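Local atomic coordinates of endopolygalacturonase (Chondrostereum purpureum, PDB entry 1KCD), a protein that probably hydrolyses the alpha-1,4 linkages between galacturonate units of polygalacturonan, as an endo-acting member of glycoside hydrolase family 28. Residues A[82-87]-A[116-121]; A[149-154]-A[171-176]; A[227-232]-A[258-263]. All blocks are in the same frame, centred on the assembly; numbering follows the deposited sequence.

Contact 1. Residues A[82-87]-A[116-121]; sequences ALYWDG and NSPAQA. With GTK (beta-D-galactofuranuronic acid), chain B.
Trp85 and Tyr84, on the long loop between strands 76-78 and 101-104, lean against the connection that joins strands 108-115 and 122-127 in the right-handed parallel beta-helix of this family 28 enzyme. The polar part of the contact is carried by the indole. Trp85 NE1 donates to Ser117 O at 3.0 Å, a bent bond with an N-H...O angle of 140°; the carbonyl oxygen lies close to the ring plane, so the indole meets it edge-on. Pro118 O sits in the same plane, beside CD1, and two successive carbonyls thus border the five-membered ring. CG of Trp85 stands beside the backbone N (chi1 -64°), which carries the indole edge across to the 116-118 backbone. At the six-membered end, CH2 comes up to the side chain of Asn116, whose amide plane is nearly perpendicular to the indole.

The apolar part pairs Tyr84 with Pro118. The two side chains run alongside each other, and Pro118 CG lies over one face of the phenol ring in a CH-pi contact, 4.1 Å from the centroid of the Tyr84 ring. Tyr84 OH is held by the backbone of Thr54, which fixes the far end of the ring. Beyond the packed residues, 116-121 reaches the substrate cleft: Gln120, its chain bent at chi2 (93°), donates from NE2 to O1 of the galactofuranuronate GTK at 3.2 Å.

Contact 2. Residues A[149-154]-A[171-176]; sequences GHNTDG and NQDDCI. With GTK (beta-D-galactofuranuronic acid), chain B; GTR (beta-D-galactopyranuronic acid), chain C.
Thr152 OG1 works both ways between the two loops: it donates to Gln172 OE1 at 2.7 Å and accepts from Gln172 N at 2.9 Å. OG1 takes the crowded position between backbone N and carbonyl carbon (chi1 43°), facing Gln172, and its proton reaches OE1 from above the amide plane. The other end of that amide is also used, NE2 donating to Asp140 O and Asp144 OD1.

Asn171 ND2 is the second bridge. It donates to Thr152 O at 2.8 Å, approaching from above that carbonyl's plane, and to Asp174 O of its own loop. Asp174 O therefore accepts from two donors, since Gly154 N also points at it, at 3.0 Å and nearly straight along C=O.

The carboxylates of Asp153 and Asp173 lie alongside each other, their planes only 10° apart, with OD1 of Asp153 3.4 Å from OD2 of Asp173. Both are acceptors, so no bond joins them. Asp173 OD2 takes the backbone N of Asp174 on its anti side, while Asp153 OD1 lies 2.7 Å from O2 of the galactofuranuronate GTK. Asp174 OD1 is bound by Ser198 OG and Arg226, and OD2 by Lys228.

Asn151 ND2 spends its two protons on two sugars, GTK O2 and O3 of the galactopyranuronate GTR, while OD1 accepts from Thr90 N. His150 NE2 is hydrogen-bonded to GTR O2 at 2.7 Å. Three aspartates close together on adjoining turns of a parallel beta-helix, in the sugar-binding cleft, are characteristic of the family 28 active site.

Contact 3. Residues A[227-232]-A[258-263]; sequences IKAQRT and ISQSYP. With GTK (beta-D-galactofuranuronic acid), chain B; GTR (beta-D-galactopyranuronic acid), chain C.
Strands 226-230 and 254-259 run parallel and in register from Ile227/Ile258 to Lys228/Ser259, then slip by one residue at a beta bulge, so that Gln230 pairs with Tyr262. Ser259 N donates to Ile227 O, Ala229 N to Ser259 O and Arg231 N to Tyr262 O; between them Tyr262 N makes only a weak bond to Ala229 O. Ser259 OG accepts from Ser261 N, an ST turn where the chain bends a corner, and is also hydrogen-bonded to Asp265 O.

Lys228 and Tyr262 lie side by side and point the same way, into the substrate cleft. Lys228 CD of the extended chain passes 3.5 Å from Tyr262 CE1. Lys228 NZ donates to GTK O6A at 2.7 Å and to GTR O6B at 2.9 Å, linking both sugars' carboxylates. GTR O6B, near the plane of the tyrosine ring, also accepts from Tyr262 OH at 2.6 Å; with its CG turned opposite the backbone N (chi1 -165°), the phenol extends beside Lys228. A leucine at Tyr262 would probably leave GTR O6B without its hydroxyl donor and the methylenes of Lys228 without the ring that flanks them.

The Arg231 guanidinium presents one face to Ser261 O; NH2 makes a salt bridge to Asp264 and a hydrogen bond to Gly267 O, and NE a hydrogen bond to Asn268 O. Ile227 and Ile258 touch on the face away from Lys228 and Ser259, inside the coil, and both pack on Phe275 of strand 275-280. Strand 197-202 adjoins 226-230 on the side away from 254-259; its Ser201 touches Tyr262, and Ser201 OG is hydrogen-bonded to Gln230 NE2.

In the fold
The contacts follow one another along the chain, each closing before the next opens, and step along the beta-helix axis. Contacts 1 and 2 have centres 10 Å apart and touch: Ala121 N lies 2.8 Å from Asp153 O, probably a hydrogen bond. Contact 3 lies about 18 Å from contact 2 and 26 Å from contact 1, centre to centre. Contacts 2 and 3 meet through the Asp174-Lys228 salt bridge. Segments 116-121, 149-154 and 171-176 run into strands 122-127, 155-158 and 176-179 of the 11-stranded parallel sheet that also holds 226-230 and 254-259, whereas 82-87 belongs to a loop preceding strand 101-104. All three touch GTK, and the latter two also GTR, so successive coils jointly build one sugar-binding cleft.

Contact 1. Residues A[82-87]-A[116-121]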
loop_
_atom_site.group_PDB
_atom_site.type_symbol
_atom_site.label_atom_id
_atom_site.label_comp_id
_atom_site.label_asym_id
_atom_site.label_seq_id
_atom_site.Cartn_x
_atom_site.Cartn_y
_atom_site.Cartn_z
ATOM N N ALA A 82 -0.211 -9.373 17.221
ATOM C CA ALA A 82 -1.294 -9.722 18.133
ATOM C C ALA A 82 -1.006 -9.278 19.560
ATOM O O ALA A 82 -1.967 -9.223 20.356
ATOM C CB ALA A 82 -1.570 -11.238 18.195
ATOM N N LEU A 83 0.266 -8.984 19.863
ATOM C CA LEU A 83 0.535 -8.469 21.222
ATOM C C LEU A 83 0.094 -7.026 21.372
ATOM O O LEU A 83 0.077 -6.492 22.491
ATOM C CB LEU A 83 2.017 -8.558 21.532
ATOM C CG LEU A 83 2.599 -9.982 21.452
ATOM C CD1 LEU A 83 4.086 -9.926 21.831
ATOM C CD2 LEU A 83 1.847 -10.948 22.365
ATOM N N TYR A 84 -0.226 -6.381 20.240
ATOM C CA TYR A 84 -0.634 -4.978 20.280
ATOM C C TYR A 84 -2.087 -4.775 19.834
ATOM O O TYR A 84 -2.756 -3.851 20.317
ATOM C CB TYR A 84 0.215 -4.131 19.333
ATOM C CG TYR A 84 1.724 -4.223 19.424
ATOM C CD1 TYR A 84 2.461 -3.280 20.108
ATOM C CD2 TYR A 84 2.400 -5.305 18.798
ATOM C CE1 TYR A 84 3.847 -3.368 20.196
ATOM C CE2 TYR A 84 3.809 -5.425 18.842
ATOM C CZ TYR A 84 4.486 -4.434 19.561
ATOM O OH TYR A 84 5.844 -4.457 19.620
ATOM N N TRP A 85 -2.572 -5.582 18.887
ATOM C CA TRP A 85 -3.877 -5.331 18.281
ATOM C C TRP A 85 -4.977 -5.210 19.334
ATOM O O TRP A 85 -5.118 -6.115 20.188
ATOM C CB TRP A 85 -4.221 -6.468 17.303
ATOM C CG TRP A 85 -3.284 -6.550 16.131
ATOM C CD1 TRP A 85 -2.549 -5.536 15.569
ATOM C CD2 TRP A 85 -3.014 -7.740 15.397
ATOM N NE1 TRP A 85 -1.827 -6.031 14.499
ATOM C CE2 TRP A 85 -2.092 -7.382 14.395
ATOM C CE3 TRP A 85 -3.465 -9.065 15.525
ATOM C CZ2 TRP A 85 -1.594 -8.312 13.480
ATOM C CZ3 TRP A 85 -2.954 -9.991 14.622
ATOM C CH2 TRP A 85 -2.044 -9.632 13.636
ATOM N N ASP A 86 -5.789 -4.161 19.181
ATOM C CA ASP A 86 -6.895 -3.959 20.135
ATOM C C ASP A 86 -8.160 -3.444 19.486
ATOM O O ASP A 86 -9.078 -2.917 20.132
ATOM C CB ASP A 86 -6.445 -2.979 21.233
ATOM C CG ASP A 86 -6.220 -1.581 20.677
ATOM O OD1 ASP A 86 -6.138 -1.415 19.450
ATOM O OD2 ASP A 86 -6.123 -0.626 21.514
ATOM N N GLY A 87 -8.223 -3.594 18.160
ATOM C CA GLY A 87 -9.413 -3.134 17.469
ATOM C C GLY A 87 -9.300 -1.655 17.117
ATOM O O GLY A 87 -10.248 -1.177 16.412
ATOM N N ASN A 116 2.294 -10.368 10.718
ATOM C CA ASN A 116 1.679 -9.710 11.880
ATOM C C ASN A 116 2.367 -8.406 12.282
ATOM O O ASN A 116 2.857 -8.226 13.387
ATOM C CB ASN A 116 1.641 -10.712 13.041
ATOM C CG ASN A 116 0.804 -11.910 12.638
ATOM O OD1 ASN A 116 -0.126 -11.806 11.800
ATOM N ND2 ASN A 116 1.136 -13.071 13.227
ATOM N N SER A 117 2.341 -7.438 11.324
ATOM C CA SER A 117 2.744 -6.088 11.692
ATOM C C SER A 117 1.820 -5.513 12.769
ATOM O O SER A 117 0.602 -5.754 12.756
ATOM C CB SER A 117 2.759 -5.200 10.464
ATOM O OG SER A 117 1.457 -5.097 9.871
ATOM N N PRO A 118 2.334 -4.711 13.683
ATOM C CA PRO A 118 1.452 -4.042 14.659
ATOM C C PRO A 118 0.389 -3.191 13.980
ATOM O O PRO A 118 -0.759 -3.219 14.475
ATOM C CB PRO A 118 2.428 -3.229 15.516
ATOM C CG PRO A 118 3.736 -4.051 15.464
ATOM C CD PRO A 118 3.786 -4.527 14.024
ATOM N N ALA A 119 0.777 -2.453 12.959
ATOM C CA ALA A 119 -0.207 -1.668 12.179
ATOM C C ALA A 119 0.362 -1.560 10.782
ATOM O O ALA A 119 0.522 -2.625 10.150
ATOM C CB ALA A 119 -0.515 -0.364 12.864
ATOM N N GLN A 120 0.672 -0.405 10.243
ATOM C CA GLN A 120 1.055 -0.319 8.833
ATOM C C GLN A 120 2.340 -1.123 8.624
ATOM O O GLN A 120 3.298 -1.016 9.424
ATOM C CB GLN A 120 1.308 1.120 8.450
ATOM C CG GLN A 120 -0.002 1.948 8.480
ATOM C CD GLN A 120 -0.207 2.617 9.822
ATOM O OE1 GLN A 120 0.211 2.188 10.872
ATOM N NE2 GLN A 120 -0.958 3.727 9.825
ATOM N N ALA A 121 2.379 -1.935 7.574
ATOM C CA ALA A 121 3.429 -2.949 7.437
ATOM C C ALA A 121 4.690 -2.407 6.793
ATOM O O ALA A 121 5.748 -2.314 7.453
ATOM C CB ALA A 121 2.895 -4.175 6.703
HETATM C C1 GTK B . -2.669 4.605 6.833
HETATM O O1 GTK B . -1.573 5.437 7.191
HETATM C C2 GTK B . -3.537 4.211 7.995
HETATM O O2 GTK B . -4.322 3.060 7.604
HETATM C C3 GTK B . -4.534 5.390 8.062
HETATM O O3 GTK B . -4.076 6.274 9.076
HETATM C C4 GTK B . -4.385 6.104 6.713
HETATM O O4 GTK B . -3.442 5.379 5.935
HETATM C C5 GTK B . -5.687 6.400 5.973
HETATM O O5 GTK B . -6.082 5.174 5.378
HETATM C C6 GTK B . -5.695 7.449 4.903
HETATM O O6B GTK B . -5.433 8.684 5.333
HETATM O O6A GTK B . -5.890 7.227 3.722
#

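Contact 2. Residues A[149-154]-A[171-176]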
loop_
_atom_site.group_PDB
_atom_site.type_symbol
_atom_site.label_atom_id
_atom_site.label_comp_id
_atom_site.label_asym_id
_atom_site.label_seq_id
_atom_site.Cartn_x
_atom_site.Cartn_y
_atom_site.Cartn_z
ATOM N N GLY A 149 -7.042 -6.617 14.371
ATOM C CA GLY A 149 -6.047 -5.913 13.540
ATOM C C GLY A 149 -6.690 -4.716 12.846
ATOM O O GLY A 149 -7.863 -4.785 12.466
ATOM N N HIS A 150 -5.953 -3.628 12.706
ATOM C CA HIS A 150 -6.569 -2.460 12.067
ATOM C C HIS A 150 -5.439 -1.533 11.589
ATOM O O HIS A 150 -4.339 -1.573 12.186
ATOM C CB HIS A 150 -7.504 -1.797 13.064
ATOM C CG HIS A 150 -8.436 -0.820 12.381
ATOM N ND1 HIS A 150 -9.486 -1.267 11.609
ATOM C CD2 HIS A 150 -8.477 0.539 12.348
ATOM C CE1 HIS A 150 -10.151 -0.218 11.104
ATOM N NE2 HIS A 150 -9.557 0.907 11.545
ATOM N N ASN A 151 -5.651 -0.769 10.551
ATOM C CA ASN A 151 -4.599 0.086 9.975
ATOM C C ASN A 151 -3.351 -0.695 9.594
ATOM O O ASN A 151 -2.234 -0.169 9.649
ATOM C CB ASN A 151 -4.208 1.281 10.887
ATOM C CG ASN A 151 -5.392 2.188 11.125
ATOM O OD1 ASN A 151 -5.798 2.387 12.275
ATOM N ND2 ASN A 151 -5.905 2.799 10.074
ATOM N N THR A 152 -3.602 -1.939 9.148
ATOM C CA THR A 152 -2.522 -2.857 8.776
ATOM C C THR A 152 -2.196 -2.775 7.291
ATOM O O THR A 152 -2.089 -3.778 6.583
ATOM C CB THR A 152 -2.894 -4.299 9.190
ATOM O OG1 THR A 152 -4.272 -4.503 8.850
ATOM C CG2 THR A 152 -2.718 -4.501 10.697
ATOM N N ASP A 153 -1.987 -1.548 6.805
ATOM C CA ASP A 153 -1.701 -1.341 5.401
ATOM C C ASP A 153 -0.565 -2.227 4.921
ATOM O O ASP A 153 0.451 -2.390 5.593
ATOM C CB ASP A 153 -1.235 0.108 5.128
ATOM C CG ASP A 153 -2.211 1.220 5.503
ATOM O OD1 ASP A 153 -2.955 1.011 6.474
ATOM O OD2 ASP A 153 -2.184 2.293 4.870
ATOM N N GLY A 154 -0.704 -2.767 3.697
ATOM C CA GLY A 154 0.392 -3.599 3.167
ATOM C C GLY A 154 1.577 -2.726 2.805
ATOM O O GLY A 154 2.694 -2.905 3.342
ATOM N N ASN A 171 -4.883 -8.462 5.030
ATOM C CA ASN A 171 -4.801 -7.460 6.073
ATOM C C ASN A 171 -6.175 -6.864 6.358
ATOM O O ASN A 171 -7.214 -7.490 6.035
ATOM C CB ASN A 171 -3.770 -6.374 5.686
ATOM C CG ASN A 171 -4.293 -5.549 4.526
ATOM O OD1 ASN A 171 -5.238 -5.912 3.845
ATOM N ND2 ASN A 171 -3.665 -4.360 4.341
ATOM N N GLN A 172 -6.170 -5.678 7.008
ATOM C CA GLN A 172 -7.403 -5.048 7.453
ATOM C C GLN A 172 -7.486 -3.596 7.018
ATOM O O GLN A 172 -8.349 -2.887 7.523
ATOM C CB GLN A 172 -7.583 -5.157 8.981
ATOM C CG GLN A 172 -7.683 -6.598 9.475
ATOM C CD GLN A 172 -6.327 -7.285 9.595
ATOM O OE1 GLN A 172 -5.316 -6.694 10.024
ATOM N NE2 GLN A 172 -6.238 -8.546 9.223
ATOM N N ASP A 173 -6.598 -3.137 6.132
ATOM C CA ASP A 173 -6.710 -1.758 5.668
ATOM C C ASP A 173 -6.195 -1.742 4.227
ATOM O O ASP A 173 -6.213 -2.808 3.556
ATOM C CB ASP A 173 -5.922 -0.767 6.565
ATOM C CG ASP A 173 -6.459 0.652 6.459
ATOM O OD1 ASP A 173 -7.225 1.094 7.354
ATOM O OD2 ASP A 173 -6.184 1.352 5.456
ATOM N N ASP A 174 -5.787 -0.588 3.703
ATOM C CA ASP A 174 -5.397 -0.568 2.279
ATOM C C ASP A 174 -4.378 -1.643 1.963
ATOM O O ASP A 174 -3.390 -1.821 2.679
ATOM C CB ASP A 174 -4.824 0.826 1.944
ATOM C CG ASP A 174 -5.908 1.875 1.937
ATOM O OD1 ASP A 174 -6.994 1.602 1.350
ATOM O OD2 ASP A 174 -5.649 2.991 2.462
ATOM N N CYS A 175 -4.581 -2.318 0.850
ATOM C CA CYS A 175 -3.566 -3.224 0.333
ATOM C C CYS A 175 -2.278 -2.456 0.023
ATOM O O CYS A 175 -1.177 -2.788 0.409
ATOM C CB CYS A 175 -4.181 -3.943 -0.881
ATOM S SG CYS A 175 -3.061 -5.232 -1.515
ATOM N N ILE A 176 -2.479 -1.362 -0.727
ATOM C CA ILE A 176 -1.479 -0.328 -0.985
ATOM C C ILE A 176 -2.200 0.999 -0.841
ATOM O O ILE A 176 -3.390 1.108 -1.220
ATOM C CB ILE A 176 -0.848 -0.437 -2.372
ATOM C CG1 ILE A 176 0.182 0.667 -2.609
ATOM C CG2 ILE A 176 -1.907 -0.503 -3.490
ATOM C CD1 ILE A 176 1.073 0.459 -3.827
HETATM C C1 GTK B . -2.669 4.605 6.833
HETATM O O1 GTK B . -1.573 5.437 7.191
HETATM C C2 GTK B . -3.537 4.211 7.995
HETATM O O2 GTK B . -4.322 3.060 7.604
HETATM C C3 GTK B . -4.534 5.390 8.062
HETATM O O3 GTK B . -4.076 6.274 9.076
HETATM C C4 GTK B . -4.385 6.104 6.713
HETATM O O4 GTK B . -3.442 5.379 5.935
HETATM C C5 GTK B . -5.687 6.400 5.973
HETATM O O5 GTK B . -6.082 5.174 5.378
HETATM C C6 GTK B . -5.695 7.449 4.903
HETATM O O6B GTK B . -5.433 8.684 5.333
HETATM O O6A GTK B . -5.890 7.227 3.722
HETATM C C1 GTR C . -10.940 3.023 8.507
HETATM C C2 GTR C . -9.698 3.346 9.377
HETATM C C3 GTR C . -9.198 4.623 8.968
HETATM C C4 GTR C . -8.721 4.649 7.447
HETATM C C5 GTR C . -9.960 4.150 6.670
HETATM C C6 GTR C . -9.609 3.979 5.200
HETATM O O1 GTR C . -11.401 1.726 8.822
HETATM O O2 GTR C . -10.146 3.409 10.767
HETATM O O3 GTR C . -7.989 4.972 9.745
HETATM O O4 GTR C . -7.589 3.745 7.256
HETATM O O5 GTR C . -10.419 2.884 7.176
HETATM O O6A GTR C . -9.533 2.855 4.657
HETATM O O6B GTR C . -9.397 5.020 4.557
#

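Contact 3. Residues A[227-232]-A[258-263]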
loop_
_atom_site.group_PDB
_atom_site.type_symbol
_atom_site.label_atom_id
_atom_site.label_comp_id
_atom_site.label_asym_id
_atom_site.label_seq_id
_atom_site.Cartn_x
_atom_site.Cartn_y
_atom_site.Cartn_z
ATOM N N ILE A 227 -9.624 6.378 -5.127
ATOM C CA ILE A 227 -8.769 7.551 -5.106
ATOM C C ILE A 227 -9.403 8.492 -4.115
ATOM O O ILE A 227 -10.533 8.934 -4.348
ATOM C CB ILE A 227 -8.608 8.225 -6.479
ATOM C CG1 ILE A 227 -8.195 7.152 -7.510
ATOM C CG2 ILE A 227 -7.633 9.412 -6.400
ATOM C CD1 ILE A 227 -8.052 7.776 -8.920
ATOM N N LYS A 228 -8.734 8.726 -3.004
ATOM C CA LYS A 228 -9.287 9.517 -1.906
ATOM C C LYS A 228 -8.428 10.723 -1.663
ATOM O O LYS A 228 -7.218 10.604 -1.527
ATOM C CB LYS A 228 -9.346 8.666 -0.609
ATOM C CG LYS A 228 -8.279 7.583 -0.386
ATOM C CD LYS A 228 -8.409 6.937 1.008
ATOM C CE LYS A 228 -7.465 5.708 1.114
ATOM N NZ LYS A 228 -7.322 5.267 2.483
ATOM N N ALA A 229 -9.063 11.883 -1.601
ATOM C CA ALA A 229 -8.366 13.094 -1.246
ATOM C C ALA A 229 -9.061 13.732 -0.069
ATOM O O ALA A 229 -10.292 13.804 -0.006
ATOM C CB ALA A 229 -8.314 14.111 -2.396
ATOM N N GLN A 230 -8.224 14.181 0.893
ATOM C CA GLN A 230 -8.791 14.894 2.027
ATOM C C GLN A 230 -9.570 16.115 1.552
ATOM O O GLN A 230 -9.078 16.898 0.726
ATOM C CB GLN A 230 -7.628 15.349 2.947
ATOM C CG GLN A 230 -6.939 14.126 3.567
ATOM C CD GLN A 230 -5.645 14.382 4.293
ATOM O OE1 GLN A 230 -5.412 15.497 4.779
ATOM N NE2 GLN A 230 -4.816 13.351 4.443
ATOM N N ARG A 231 -10.789 16.277 2.088
ATOM C CA ARG A 231 -11.614 17.434 1.686
ATOM C C ARG A 231 -10.854 18.708 1.836
ATOM O O ARG A 231 -11.056 19.624 1.038
ATOM C CB ARG A 231 -12.830 17.451 2.611
ATOM C CG ARG A 231 -13.766 18.613 2.310
ATOM C CD ARG A 231 -14.919 18.619 3.291
ATOM N NE ARG A 231 -15.919 17.594 3.015
ATOM C CZ ARG A 231 -16.179 16.555 3.803
ATOM N NH1 ARG A 231 -15.497 16.321 4.925
ATOM N NH2 ARG A 231 -17.152 15.671 3.483
ATOM N N THR A 232 -10.002 18.840 2.872
ATOM C CA THR A 232 -9.339 20.107 3.151
ATOM C C THR A 232 -8.008 20.296 2.422
ATOM O O THR A 232 -7.413 21.370 2.557
ATOM C CB THR A 232 -9.056 20.225 4.646
ATOM O OG1 THR A 232 -8.278 19.065 5.022
ATOM C CG2 THR A 232 -10.347 20.262 5.434
ATOM N N ILE A 258 -14.116 7.217 -6.094
ATOM C CA ILE A 258 -13.191 8.310 -6.409
ATOM C C ILE A 258 -13.762 9.517 -5.724
ATOM O O ILE A 258 -14.873 9.927 -6.088
ATOM C CB ILE A 258 -13.024 8.491 -7.913
ATOM C CG1 ILE A 258 -12.308 7.190 -8.448
ATOM C CG2 ILE A 258 -12.272 9.739 -8.301
ATOM C CD1 ILE A 258 -12.150 7.214 -9.911
ATOM N N SER A 259 -13.106 10.052 -4.682
ATOM C CA SER A 259 -13.754 11.014 -3.825
ATOM C C SER A 259 -12.793 12.035 -3.249
ATOM O O SER A 259 -11.706 11.703 -2.755
ATOM C CB SER A 259 -14.378 10.243 -2.643
ATOM O OG SER A 259 -14.840 11.119 -1.645
ATOM N N GLN A 260 -13.271 13.282 -3.280
ATOM C CA GLN A 260 -12.547 14.397 -2.685
ATOM C C GLN A 260 -13.200 14.833 -1.386
ATOM O O GLN A 260 -12.991 15.971 -0.913
ATOM C CB GLN A 260 -12.445 15.523 -3.698
ATOM C CG GLN A 260 -11.432 15.151 -4.789
ATOM C CD GLN A 260 -11.521 16.007 -6.035
ATOM O OE1 GLN A 260 -12.592 16.519 -6.387
ATOM N NE2 GLN A 260 -10.415 16.145 -6.774
ATOM N N SER A 261 -13.917 13.918 -0.738
ATOM C CA SER A 261 -14.574 14.194 0.554
ATOM C C SER A 261 -13.905 13.555 1.757
ATOM O O SER A 261 -14.465 13.617 2.849
ATOM C CB SER A 261 -16.022 13.641 0.485
ATOM O OG SER A 261 -16.728 14.331 -0.538
ATOM N N TYR A 262 -12.765 12.913 1.569
ATOM C CA TYR A 262 -12.198 12.120 2.644
ATOM C C TYR A 262 -12.029 12.961 3.878
ATOM O O TYR A 262 -11.552 14.121 3.820
ATOM C CB TYR A 262 -10.850 11.550 2.153
ATOM C CG TYR A 262 -10.373 10.429 3.076
ATOM C CD1 TYR A 262 -10.828 9.100 2.885
ATOM C CD2 TYR A 262 -9.478 10.688 4.085
ATOM C CE1 TYR A 262 -10.395 8.064 3.706
ATOM C CE2 TYR A 262 -9.031 9.657 4.941
ATOM C CZ TYR A 262 -9.510 8.367 4.738
ATOM O OH TYR A 262 -9.048 7.366 5.590
ATOM N N PRO A 263 -12.313 12.467 5.075
ATOM C CA PRO A 263 -12.590 11.058 5.389
ATOM C C PRO A 263 -13.998 10.582 5.133
ATOM O O PRO A 263 -14.310 9.391 5.301
ATOM C CB PRO A 263 -12.284 11.051 6.907
ATOM C CG PRO A 263 -12.684 12.407 7.365
ATOM C CD PRO A 263 -12.196 13.347 6.278
HETATM C C1 GTK B . -2.669 4.605 6.833
HETATM O O1 GTK B . -1.573 5.437 7.191
HETATM C C2 GTK B . -3.537 4.211 7.995
HETATM O O2 GTK B . -4.322 3.060 7.604
HETATM C C3 GTK B . -4.534 5.390 8.062
HETATM O O3 GTK B . -4.076 6.274 9.076
HETATM C C4 GTK B . -4.385 6.104 6.713
HETATM O O4 GTK B . -3.442 5.379 5.935
HETATM C C5 GTK B . -5.687 6.400 5.973
HETATM O O5 GTK B . -6.082 5.174 5.378
HETATM C C6 GTK B . -5.695 7.449 4.903
HETATM O O6B GTK B . -5.433 8.684 5.333
HETATM O O6A GTK B . -5.890 7.227 3.722
HETATM C C1 GTR C . -10.940 3.023 8.507
HETATM C C2 GTR C . -9.698 3.346 9.377
HETATM C C3 GTR C . -9.198 4.623 8.968
HETATM C C4 GTR C . -8.721 4.649 7.447
HETATM C C5 GTR C . -9.960 4.150 6.670
HETATM C C6 GTR C . -9.609 3.979 5.200
HETATM O O1 GTR C . -11.401 1.726 8.822
HETATM O O2 GTR C . -10.146 3.409 10.767
HETATM O O3 GTR C . -7.989 4.972 9.745
HETATM O O4 GTR C . -7.589 3.745 7.256
HETATM O O5 GTR C . -10.419 2.884 7.176
HETATM O O6A GTR C . -9.533 2.855 4.657
HETATM O O6B GTR C . -9.397 5.020 4.557
HETATM O O HOH W 1 -10.199 17.195 -1.867
HETATM O O HOH W 2 -10.415 16.624 5.257
#